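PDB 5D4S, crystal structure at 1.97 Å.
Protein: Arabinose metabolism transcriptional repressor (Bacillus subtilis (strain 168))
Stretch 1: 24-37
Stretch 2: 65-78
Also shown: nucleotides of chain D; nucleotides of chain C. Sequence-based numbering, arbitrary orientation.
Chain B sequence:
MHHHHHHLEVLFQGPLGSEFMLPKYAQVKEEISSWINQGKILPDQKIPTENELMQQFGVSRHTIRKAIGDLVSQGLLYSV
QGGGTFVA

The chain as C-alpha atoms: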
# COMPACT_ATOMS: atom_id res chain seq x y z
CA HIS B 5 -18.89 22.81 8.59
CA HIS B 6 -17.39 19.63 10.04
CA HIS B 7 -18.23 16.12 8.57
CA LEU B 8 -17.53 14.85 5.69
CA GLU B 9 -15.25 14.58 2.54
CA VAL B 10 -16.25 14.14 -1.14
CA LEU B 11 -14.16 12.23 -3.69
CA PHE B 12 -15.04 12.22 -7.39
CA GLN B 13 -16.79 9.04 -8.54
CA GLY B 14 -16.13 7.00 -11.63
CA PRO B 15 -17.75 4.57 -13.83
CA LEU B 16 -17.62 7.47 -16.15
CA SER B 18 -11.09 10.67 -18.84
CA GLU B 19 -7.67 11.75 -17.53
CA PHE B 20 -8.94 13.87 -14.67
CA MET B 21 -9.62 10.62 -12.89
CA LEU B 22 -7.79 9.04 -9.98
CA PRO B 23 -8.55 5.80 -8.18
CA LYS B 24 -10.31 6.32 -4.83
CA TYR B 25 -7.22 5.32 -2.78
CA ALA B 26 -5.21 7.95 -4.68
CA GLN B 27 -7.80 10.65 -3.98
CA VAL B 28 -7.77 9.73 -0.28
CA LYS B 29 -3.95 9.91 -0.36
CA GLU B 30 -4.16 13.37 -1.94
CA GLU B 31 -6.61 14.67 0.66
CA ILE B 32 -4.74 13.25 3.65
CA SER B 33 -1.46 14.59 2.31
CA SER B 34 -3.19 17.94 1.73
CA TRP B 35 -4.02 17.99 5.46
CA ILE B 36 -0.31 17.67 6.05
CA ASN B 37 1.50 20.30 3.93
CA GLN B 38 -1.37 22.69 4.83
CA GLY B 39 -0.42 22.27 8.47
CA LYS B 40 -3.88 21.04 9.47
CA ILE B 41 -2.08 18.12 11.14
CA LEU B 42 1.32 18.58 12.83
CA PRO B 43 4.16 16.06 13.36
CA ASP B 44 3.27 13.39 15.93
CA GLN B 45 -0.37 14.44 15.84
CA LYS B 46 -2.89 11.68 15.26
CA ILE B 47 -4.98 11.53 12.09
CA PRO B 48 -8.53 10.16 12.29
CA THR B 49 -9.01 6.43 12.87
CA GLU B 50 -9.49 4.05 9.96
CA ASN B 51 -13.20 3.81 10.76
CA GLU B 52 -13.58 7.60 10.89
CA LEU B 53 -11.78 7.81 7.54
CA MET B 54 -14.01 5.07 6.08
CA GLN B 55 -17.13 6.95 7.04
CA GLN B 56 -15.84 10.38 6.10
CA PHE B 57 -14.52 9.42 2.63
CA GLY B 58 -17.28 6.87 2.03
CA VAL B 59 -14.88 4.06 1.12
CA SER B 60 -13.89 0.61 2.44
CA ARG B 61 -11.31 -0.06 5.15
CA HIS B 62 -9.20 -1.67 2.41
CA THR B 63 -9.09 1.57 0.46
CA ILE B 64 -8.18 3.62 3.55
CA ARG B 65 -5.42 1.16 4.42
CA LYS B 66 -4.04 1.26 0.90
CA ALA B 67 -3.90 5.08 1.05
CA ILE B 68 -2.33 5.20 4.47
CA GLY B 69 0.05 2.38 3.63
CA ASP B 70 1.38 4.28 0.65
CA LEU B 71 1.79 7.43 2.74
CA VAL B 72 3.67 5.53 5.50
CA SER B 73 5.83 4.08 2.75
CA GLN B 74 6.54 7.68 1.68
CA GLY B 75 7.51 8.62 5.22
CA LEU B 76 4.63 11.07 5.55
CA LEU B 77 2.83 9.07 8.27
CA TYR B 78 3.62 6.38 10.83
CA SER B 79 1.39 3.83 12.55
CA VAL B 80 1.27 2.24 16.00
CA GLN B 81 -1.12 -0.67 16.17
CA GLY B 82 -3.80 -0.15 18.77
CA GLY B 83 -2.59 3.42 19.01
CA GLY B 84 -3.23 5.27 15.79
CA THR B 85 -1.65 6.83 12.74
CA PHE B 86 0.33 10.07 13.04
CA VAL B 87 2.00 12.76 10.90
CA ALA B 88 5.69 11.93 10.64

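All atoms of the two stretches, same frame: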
# COMPACT_ATOMS: atom_id res chain seq x y z
N LYS B 24 -9.92 5.84 -6.16
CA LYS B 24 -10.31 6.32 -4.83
C LYS B 24 -9.16 6.36 -3.81
O LYS B 24 -9.06 7.33 -3.02
CB LYS B 24 -11.45 5.45 -4.30
CG LYS B 24 -12.76 5.63 -5.08
CD LYS B 24 -13.84 4.76 -4.43
CE LYS B 24 -15.07 4.68 -5.31
NZ LYS B 24 -15.41 6.02 -5.82
N TYR B 25 -8.30 5.34 -3.79
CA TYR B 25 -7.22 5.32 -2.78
C TYR B 25 -6.28 6.49 -3.05
O TYR B 25 -5.75 7.09 -2.12
CB TYR B 25 -6.43 3.98 -2.78
CG TYR B 25 -5.47 3.82 -3.94
CD1 TYR B 25 -4.18 4.33 -3.88
CD2 TYR B 25 -5.86 3.16 -5.09
CE1 TYR B 25 -3.31 4.21 -4.96
CE2 TYR B 25 -5.01 3.03 -6.17
CZ TYR B 25 -3.74 3.56 -6.10
OH TYR B 25 -2.90 3.41 -7.18
N ALA B 26 -6.09 6.83 -4.32
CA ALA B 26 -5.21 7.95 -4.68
C ALA B 26 -5.82 9.29 -4.26
O ALA B 26 -5.10 10.19 -3.82
CB ALA B 26 -4.93 7.94 -6.20
N GLN B 27 -7.13 9.43 -4.41
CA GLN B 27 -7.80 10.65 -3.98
C GLN B 27 -7.71 10.80 -2.45
O GLN B 27 -7.49 11.90 -1.94
CB GLN B 27 -9.26 10.65 -4.42
CG GLN B 27 -9.41 10.60 -5.93
CD GLN B 27 -10.86 10.54 -6.37
OE1 GLN B 27 -11.69 11.33 -5.90
NE2 GLN B 27 -11.17 9.63 -7.28
N VAL B 28 -7.87 9.68 -1.74
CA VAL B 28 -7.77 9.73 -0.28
C VAL B 28 -6.35 10.11 0.11
O VAL B 28 -6.16 10.96 0.98
CB VAL B 28 -8.17 8.41 0.35
CG1 VAL B 28 -7.83 8.41 1.82
CG2 VAL B 28 -9.66 8.17 0.15
N LYS B 29 -5.35 9.51 -0.55
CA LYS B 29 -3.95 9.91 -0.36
C LYS B 29 -3.73 11.41 -0.56
O LYS B 29 -3.03 12.05 0.22
CB LYS B 29 -3.03 9.14 -1.32
CG LYS B 29 -2.72 7.74 -0.89
CD LYS B 29 -2.00 6.91 -1.96
CE LYS B 29 -0.64 7.48 -2.31
NZ LYS B 29 0.05 6.64 -3.34
N GLU B 30 -4.30 11.95 -1.64
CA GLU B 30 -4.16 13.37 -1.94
C GLU B 30 -4.77 14.24 -0.85
O GLU B 30 -4.18 15.24 -0.45
CB GLU B 30 -4.79 13.71 -3.29
CG GLU B 30 -3.78 13.77 -4.43
CD GLU B 30 -4.38 14.27 -5.73
OE1 GLU B 30 -5.52 14.79 -5.72
OE2 GLU B 30 -3.71 14.13 -6.78
N GLU B 31 -5.95 13.87 -0.37
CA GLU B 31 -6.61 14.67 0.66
C GLU B 31 -5.80 14.61 1.97
O GLU B 31 -5.45 15.63 2.55
CB GLU B 31 -8.05 14.20 0.87
CG GLU B 31 -8.83 14.97 1.92
CD GLU B 31 -9.36 16.30 1.41
OE1 GLU B 31 -9.21 16.57 0.20
OE2 GLU B 31 -9.93 17.07 2.22
N ILE B 32 -5.48 13.40 2.41
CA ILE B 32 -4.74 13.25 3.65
C ILE B 32 -3.41 13.99 3.56
O ILE B 32 -3.03 14.71 4.49
CB ILE B 32 -4.50 11.78 4.00
CG1 ILE B 32 -5.84 11.11 4.33
CG2 ILE B 32 -3.59 11.65 5.21
CD1 ILE B 32 -5.73 9.61 4.70
N SER B 33 -2.73 13.90 2.42
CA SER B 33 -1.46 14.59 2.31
C SER B 33 -1.68 16.09 2.22
O SER B 33 -0.79 16.87 2.56
CB SER B 33 -0.65 14.07 1.12
OG SER B 33 -1.49 13.83 0.01
N SER B 34 -2.88 16.51 1.78
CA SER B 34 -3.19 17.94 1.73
C SER B 34 -3.45 18.47 3.14
O SER B 34 -3.28 19.65 3.38
CB SER B 34 -4.41 18.22 0.84
OG SER B 34 -5.62 17.98 1.56
N TRP B 35 -3.88 17.60 4.05
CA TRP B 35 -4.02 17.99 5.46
C TRP B 35 -2.66 18.28 6.08
O TRP B 35 -2.45 19.29 6.74
CB TRP B 35 -4.72 16.90 6.26
CG TRP B 35 -6.11 16.61 5.81
CD1 TRP B 35 -6.92 17.40 5.03
CD2 TRP B 35 -6.86 15.44 6.12
NE1 TRP B 35 -8.13 16.77 4.83
CE2 TRP B 35 -8.12 15.57 5.50
CE3 TRP B 35 -6.59 14.29 6.87
CZ2 TRP B 35 -9.10 14.59 5.59
CZ3 TRP B 35 -7.56 13.31 6.97
CH2 TRP B 35 -8.80 13.47 6.32
N ILE B 36 -1.72 17.35 5.88
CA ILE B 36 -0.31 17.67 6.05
C ILE B 36 -0.01 18.68 4.95
O ILE B 36 -0.90 19.01 4.18
CB ILE B 36 0.58 16.40 5.94
CG1 ILE B 36 -0.15 15.21 6.55
CG2 ILE B 36 1.91 16.60 6.65
CD1 ILE B 36 0.63 13.92 6.45
N ASN B 37 1.21 19.19 4.84
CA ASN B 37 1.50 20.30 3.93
C ASN B 37 0.76 21.57 4.38
O ASN B 37 1.40 22.56 4.70
CB ASN B 37 1.12 20.00 2.46
CG ASN B 37 1.78 18.74 1.93
OD1 ASN B 37 2.40 17.97 2.67
ND2 ASN B 37 1.63 18.50 0.63
N ARG B 65 -6.69 1.77 4.05
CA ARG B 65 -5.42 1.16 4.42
C ARG B 65 -4.43 1.21 3.27
O ARG B 65 -3.23 1.35 3.49
CB ARG B 65 -5.64 -0.28 4.89
CG ARG B 65 -6.17 -0.33 6.37
CD ARG B 65 -6.17 -1.76 6.90
NE ARG B 65 -4.81 -2.26 6.91
CZ ARG B 65 -3.91 -1.97 7.85
NH1 ARG B 65 -4.26 -1.20 8.88
NH2 ARG B 65 -2.68 -2.45 7.76
N LYS B 66 -4.91 1.08 2.05
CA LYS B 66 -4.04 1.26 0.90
C LYS B 66 -3.49 2.69 0.88
O LYS B 66 -2.28 2.90 0.74
CB LYS B 66 -4.80 0.91 -0.38
CG LYS B 66 -4.15 1.36 -1.71
CD LYS B 66 -2.83 0.67 -1.96
CE LYS B 66 -2.50 0.70 -3.46
NZ LYS B 66 -1.07 0.47 -3.70
N ALA B 67 -4.36 3.69 1.04
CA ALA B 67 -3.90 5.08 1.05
C ALA B 67 -2.86 5.36 2.13
O ALA B 67 -1.78 5.95 1.90
CB ALA B 67 -5.08 6.03 1.22
N ILE B 68 -3.20 4.95 3.34
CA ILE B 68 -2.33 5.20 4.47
C ILE B 68 -1.04 4.43 4.32
O ILE B 68 0.04 4.96 4.60
CB ILE B 68 -3.04 4.84 5.79
CG1 ILE B 68 -4.08 5.93 6.11
CG2 ILE B 68 -2.02 4.71 6.92
CD1 ILE B 68 -4.97 5.60 7.30
N GLY B 69 -1.12 3.20 3.83
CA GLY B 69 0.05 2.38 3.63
C GLY B 69 1.02 3.02 2.66
O GLY B 69 2.23 3.03 2.89
N ASP B 70 0.50 3.58 1.57
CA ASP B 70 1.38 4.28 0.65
C ASP B 70 2.03 5.47 1.34
O ASP B 70 3.22 5.73 1.16
CB ASP B 70 0.62 4.78 -0.59
CG ASP B 70 0.25 3.67 -1.55
OD1 ASP B 70 0.47 2.47 -1.24
OD2 ASP B 70 -0.26 4.02 -2.65
N LEU B 71 1.24 6.23 2.10
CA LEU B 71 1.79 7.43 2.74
C LEU B 71 2.85 7.11 3.82
O LEU B 71 3.81 7.85 3.99
CB LEU B 71 0.66 8.28 3.33
CG LEU B 71 -0.26 8.94 2.30
CD1 LEU B 71 -1.44 9.66 2.97
CD2 LEU B 71 0.52 9.92 1.41
N VAL B 72 2.66 6.01 4.55
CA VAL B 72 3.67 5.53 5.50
C VAL B 72 4.93 5.16 4.73
O VAL B 72 6.04 5.56 5.09
CB VAL B 72 3.15 4.32 6.31
CG1 VAL B 72 4.28 3.65 7.12
CG2 VAL B 72 2.02 4.77 7.23
N SER B 73 4.73 4.42 3.65
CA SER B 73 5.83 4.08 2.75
C SER B 73 6.58 5.31 2.25
O SER B 73 7.78 5.26 2.01
CB SER B 73 5.30 3.27 1.57
OG SER B 73 6.29 3.13 0.57
N GLN B 74 5.89 6.44 2.10
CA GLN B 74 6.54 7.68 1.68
C GLN B 74 7.24 8.39 2.83
O GLN B 74 8.02 9.31 2.61
CB GLN B 74 5.54 8.64 1.06
CG GLN B 74 4.98 8.22 -0.28
CD GLN B 74 3.92 9.18 -0.76
OE1 GLN B 74 3.96 10.37 -0.46
NE2 GLN B 74 2.94 8.66 -1.50
N GLY B 75 6.93 7.98 4.05
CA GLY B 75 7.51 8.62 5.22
C GLY B 75 6.74 9.84 5.67
O GLY B 75 7.24 10.65 6.44
N LEU B 76 5.50 9.96 5.19
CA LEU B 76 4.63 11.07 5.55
C LEU B 76 3.86 10.79 6.84
O LEU B 76 3.52 11.70 7.59
CB LEU B 76 3.65 11.36 4.42
CG LEU B 76 3.36 12.82 4.07
CD1 LEU B 76 4.62 13.56 3.66
CD2 LEU B 76 2.31 12.90 2.97
N LEU B 77 3.58 9.51 7.09
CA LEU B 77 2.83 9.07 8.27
C LEU B 77 3.52 7.89 8.93
O LEU B 77 4.30 7.19 8.28
CB LEU B 77 1.41 8.66 7.92
CG LEU B 77 0.44 9.56 7.16
CD1 LEU B 77 -0.77 8.72 6.79
CD2 LEU B 77 0.03 10.72 8.04
N TYR B 78 3.20 7.63 10.19
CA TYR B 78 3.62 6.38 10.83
C TYR B 78 2.50 5.82 11.69
O TYR B 78 1.67 6.57 12.19
CB TYR B 78 4.90 6.57 11.65
CG TYR B 78 4.78 7.46 12.88
CD1 TYR B 78 5.00 8.82 12.79
CD2 TYR B 78 4.47 6.93 14.13
CE1 TYR B 78 4.91 9.64 13.90
CE2 TYR B 78 4.38 7.74 15.25
CZ TYR B 78 4.60 9.09 15.12
OH TYR B 78 4.50 9.92 16.23
P DA D 9 -10.17 2.44 -6.37
OP1 DA D 9 -11.10 3.47 -6.89
OP2 DA D 9 -9.09 2.81 -5.42
O5' DA D 9 -11.09 1.38 -5.62
C5' DA D 9 -12.29 0.97 -6.21
C4' DA D 9 -12.91 -0.10 -5.37
O4' DA D 9 -12.19 -1.34 -5.56
C3' DA D 9 -12.84 0.17 -3.84
O3' DA D 9 -14.12 0.21 -3.34
C2' DA D 9 -12.09 -1.02 -3.30
C1' DA D 9 -12.35 -2.05 -4.39
N9 DA D 9 -11.43 -3.18 -4.34
C8 DA D 9 -10.07 -3.13 -4.27
N7 DA D 9 -9.51 -4.31 -4.21
C5 DA D 9 -10.58 -5.19 -4.23
C6 DA D 9 -10.66 -6.60 -4.19
N6 DA D 9 -9.59 -7.40 -4.11
N1 DA D 9 -11.88 -7.15 -4.24
C2 DA D 9 -12.96 -6.36 -4.32
N3 DA D 9 -13.01 -5.03 -4.35
C4 DA D 9 -11.77 -4.50 -4.30
P DT D 8 -4.16 0.43 -8.69
OP1 DT D 8 -4.03 1.85 -9.10
OP2 DT D 8 -3.40 -0.15 -7.56
O5' DT D 8 -5.71 0.21 -8.44
C5' DT D 8 -6.62 0.73 -9.38
C4' DT D 8 -8.03 0.41 -8.96
O4' DT D 8 -8.20 -1.01 -8.97
C3' DT D 8 -8.41 0.88 -7.54
O3' DT D 8 -9.60 1.62 -7.62
C2' DT D 8 -8.60 -0.44 -6.76
C1' DT D 8 -9.01 -1.37 -7.89
N1 DT D 8 -8.79 -2.82 -7.61
C2 DT D 8 -9.86 -3.68 -7.72
O2 DT D 8 -10.98 -3.31 -8.02
N3 DT D 8 -9.57 -4.98 -7.47
C4 DT D 8 -8.35 -5.52 -7.14
O4 DT D 8 -8.21 -6.72 -6.94
C5 DT D 8 -7.27 -4.57 -7.04
C7 DT D 8 -5.89 -5.04 -6.67
C6 DT D 8 -7.54 -3.28 -7.28
P DG C 9 -1.12 -0.70 11.27
OP1 DG C 9 0.32 -0.39 11.35
OP2 DG C 9 -1.89 -0.32 10.07
O5' DG C 9 -1.32 -2.24 11.57
C5' DG C 9 -0.50 -2.86 12.56
C4' DG C 9 -0.48 -4.34 12.37
O4' DG C 9 -1.77 -4.89 12.75
C3' DG C 9 -0.23 -4.76 10.92
O3' DG C 9 0.74 -5.81 10.90
C2' DG C 9 -1.60 -5.20 10.42
C1' DG C 9 -2.32 -5.63 11.69
N9 DG C 9 -3.77 -5.38 11.65
C8 DG C 9 -4.41 -4.18 11.43
N7 DG C 9 -5.72 -4.27 11.46
C5 DG C 9 -5.96 -5.61 11.74
C6 DG C 9 -7.19 -6.32 11.89
O6 DG C 9 -8.34 -5.89 11.83
N1 DG C 9 -6.97 -7.67 12.16
C2 DG C 9 -5.73 -8.25 12.27
N2 DG C 9 -5.70 -9.56 12.53
N3 DG C 9 -4.58 -7.61 12.13
C4 DG C 9 -4.77 -6.30 11.86
O HOH W 1 -0.87 1.02 -6.30

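Two helices, 24-35 and 65-74, cross at -54° with their axes 8.3 Å apart at closest approach. A67 lies nearest K29, CA to CA 5.0 Å, and its methyl packs against the first helix: A67 CB is 3.6 Å from Y25 O and 3.7 Å from V28 CG1.

K29 shows how a long side chain can serve such a crossing. Its CA-to-CB bond points sideways, yet the m, t, p, t rotamer carries the chain among A67, D70, L71 and Q74 as a knob in a hole. The methylenes pack low, with K29 CG 3.4 Å from A67 O, while the p turn at chi3 helps direct the amine to D70, where K29 NZ donates to D70 OD2 at 2.7 Å in a salt bridge.

D70, in its m rotamer, serves two lysines: its OD1 pairs with K66 NZ at 3.5 Å within its own helix. K66, bent at chi2 (p), lies over one face of the Y25 ring, its CE 4.0 Å from the ring centroid, with NZ off-centre at 5.0 Å in a cation-pi contact. Y25 takes chi1 p, and its OH donates to DT8 OP1 of chain D at 2.7 Å. A water links Y25 OH, K66 NZ and DT8 OP2, so the helix contact and the phosphate contact share the same side chains, as befits a transcriptional repressor.

Farther along, polar pairing gives way to hydrocarbon. I32 (m, t) places CG2 3.7 Å from L71 CD1. Just past its helix, I36 keeps the same m, t pattern and extends CD1 to within 3.6 Å of L77 CD2 and 3.8 Å of L76 CG. G75, at positive phi in a Schellman motif, is the first residue to leave helical phi/psi after the second helix; L76 follows with an off-well chi1, its CD2 3.7 Å from S33 CB.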